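Local structure of similar to N-acetyltransferase (Staphylococcus aureus subsp. aureus, 4MBU) at the interface of chains A and B. The protein belongs to the Gcn5-related N-acetyltransferases, which transfer the acetyl group of acetyl-CoA to an amine of an acceptor. Sequence-based numbering; all coordinates share one arbitrary frame. Chains: chain A/B, Similar to N-acetyltransferase.

The interface of chains A and B. Residues chain A 31, 147-148, 157; chain B 74, 76, 78-79.
B:Tyr79 reaches across to chain A, where the CD2/CE2 edge of A:Tyr31 lies over one face of its ring, near the rim, with A:Tyr31 CD2 3.3 Å from B:Tyr79 CZ. The ring planes are tilted by about 34°, while the side-chain directions cross at about a right angle; the contact falls near the CE1–CZ bond of B:Tyr79, toward the hydroxyl end. A large flat residue suits this place because it can be covered on both sides: the aliphatic CB of B:Arg74 lies over the centre of the opposite face, 3.7 Å above the plane. B:Tyr79 is thus held between a residue of the partner and one of its own chain.

B:Tyr79 OH lies 3.2 Å from CD2, a terminal methyl of the branched A:Leu157, whose apolar surface borders the hydroxyl and the B:Arg74 side chain. Within chain B, B:Tyr79 OH accepts a hydrogen bond from B:Arg74 NE (2.9 Å, 159° at H), which positions the ring and does not link the chains. The arginine chain bends at chi3 (73°), and the hydroxyl lies nearly in the guanidinium plane; B:Trp76 CZ3 lies over the rim of one face of that group and probably helps to position it.

Backbone atoms add a polar link. B:Ala78 N donates to A:Tyr31 O at 2.9 Å, while the small methyl B:Ala78 CB packs at 3.5 Å on A:Tyr31 CB. A water bridges A:Val147 O and B:Ala78 O, and A:Gly148, lacking a side chain, lets its CA lie close to the latter carbonyl.

The patch recurs by two-fold symmetry within a deposited assembly of four copies, and may or may not be a biological interface. On chain B, the 3-10 helix 77-79, between strands 63-72 and 82-89, presents B:Ala78 and B:Tyr79; on chain A, the loop of A:Tyr31, between helices 13-26 and 38-50, forms the other side with strands 147-150 and 153-163.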
loop_
_atom_site.group_PDB
_atom_site.type_symbol
_atom_site.label_atom_id
_atom_site.label_comp_id
_atom_site.label_asym_id
_atom_site.label_seq_id
_atom_site.Cartn_x
_atom_site.Cartn_y
_atom_site.Cartn_z
ATOM N N TYR A 31 -7.799 -17.936 4.883
ATOM C CA TYR A 31 -6.732 -18.756 4.306
ATOM C C TYR A 31 -6.923 -20.235 4.704
ATOM O O TYR A 31 -6.034 -20.871 5.280
ATOM C CB TYR A 31 -5.339 -18.247 4.717
ATOM C CG TYR A 31 -4.835 -17.000 3.982
ATOM C CD1 TYR A 31 -5.718 -16.102 3.390
ATOM C CD2 TYR A 31 -3.468 -16.732 3.876
ATOM C CE1 TYR A 31 -5.256 -14.964 2.724
ATOM C CE2 TYR A 31 -2.994 -15.584 3.213
ATOM C CZ TYR A 31 -3.904 -14.711 2.643
ATOM O OH TYR A 31 -3.474 -13.573 1.979
ATOM N N VAL A 147 2.688 -15.158 0.957
ATOM C CA VAL A 147 2.588 -15.888 2.221
ATOM C C VAL A 147 1.483 -16.910 2.165
ATOM O O VAL A 147 1.480 -17.863 2.958
ATOM C CB VAL A 147 2.301 -14.993 3.461
ATOM C CG1 VAL A 147 3.529 -14.247 3.879
ATOM C CG2 VAL A 147 1.127 -14.050 3.188
ATOM N N GLY A 148 0.520 -16.698 1.269
ATOM C CA GLY A 148 -0.572 -17.654 1.166
ATOM C C GLY A 148 -0.648 -18.292 -0.207
ATOM O O GLY A 148 -0.051 -17.783 -1.147
ATOM N N LEU A 157 -0.475 -10.878 2.064
ATOM C CA LEU A 157 -1.225 -10.463 3.232
ATOM C C LEU A 157 -0.776 -9.080 3.677
ATOM O O LEU A 157 0.391 -8.868 3.994
ATOM C CB LEU A 157 -1.034 -11.468 4.374
ATOM C CG LEU A 157 -1.845 -11.165 5.638
ATOM C CD1 LEU A 157 -3.327 -11.373 5.357
ATOM C CD2 LEU A 157 -1.393 -12.030 6.813
ATOM N N ARG B 74 1.696 -18.312 10.511
ATOM C CA ARG B 74 0.330 -18.109 10.988
ATOM C C ARG B 74 -0.385 -19.440 10.827
ATOM O O ARG B 74 -0.025 -20.213 9.950
ATOM C CB ARG B 74 -0.375 -16.976 10.216
ATOM C CG ARG B 74 0.002 -15.574 10.708
ATOM C CD ARG B 74 -0.312 -14.453 9.699
ATOM N NE ARG B 74 -1.747 -14.160 9.575
ATOM C CZ ARG B 74 -2.444 -13.427 10.442
ATOM N NH1 ARG B 74 -1.850 -12.925 11.519
ATOM N NH2 ARG B 74 -3.742 -13.204 10.240
ATOM N N TRP B 76 -3.172 -21.211 9.637
ATOM C CA TRP B 76 -4.284 -21.470 8.733
ATOM C C TRP B 76 -3.642 -22.233 7.579
ATOM O O TRP B 76 -2.497 -21.939 7.212
ATOM C CB TRP B 76 -4.917 -20.160 8.229
ATOM C CG TRP B 76 -5.858 -19.474 9.198
ATOM C CD1 TRP B 76 -7.198 -19.694 9.327
ATOM C CD2 TRP B 76 -5.529 -18.441 10.147
ATOM N NE1 TRP B 76 -7.720 -18.878 10.303
ATOM C CE2 TRP B 76 -6.717 -18.102 10.824
ATOM C CE3 TRP B 76 -4.344 -17.785 10.497
ATOM C CZ2 TRP B 76 -6.758 -17.128 11.832
ATOM C CZ3 TRP B 76 -4.383 -16.816 11.497
ATOM C CH2 TRP B 76 -5.582 -16.497 12.151
ATOM N N ALA B 78 -3.741 -22.353 4.272
ATOM C CA ALA B 78 -3.149 -21.694 3.100
ATOM C C ALA B 78 -1.797 -21.013 3.344
ATOM O O ALA B 78 -1.194 -20.487 2.393
ATOM C CB ALA B 78 -4.125 -20.710 2.476
ATOM N N TYR B 79 -1.340 -20.980 4.600
ATOM C CA TYR B 79 0.005 -20.459 4.910
ATOM C C TYR B 79 1.036 -21.572 4.807
ATOM O O TYR B 79 2.161 -21.438 5.297
ATOM C CB TYR B 79 0.061 -19.863 6.316
ATOM C CG TYR B 79 -0.673 -18.556 6.472
ATOM C CD1 TYR B 79 -1.991 -18.524 6.910
ATOM C CD2 TYR B 79 -0.045 -17.351 6.180
ATOM C CE1 TYR B 79 -2.662 -17.320 7.060
ATOM C CE2 TYR B 79 -0.708 -16.149 6.315
ATOM C CZ TYR B 79 -2.008 -16.139 6.761
ATOM O OH TYR B 79 -2.661 -14.937 6.897
HETATM O O HOH W 1 1.596 -20.821 1.697
#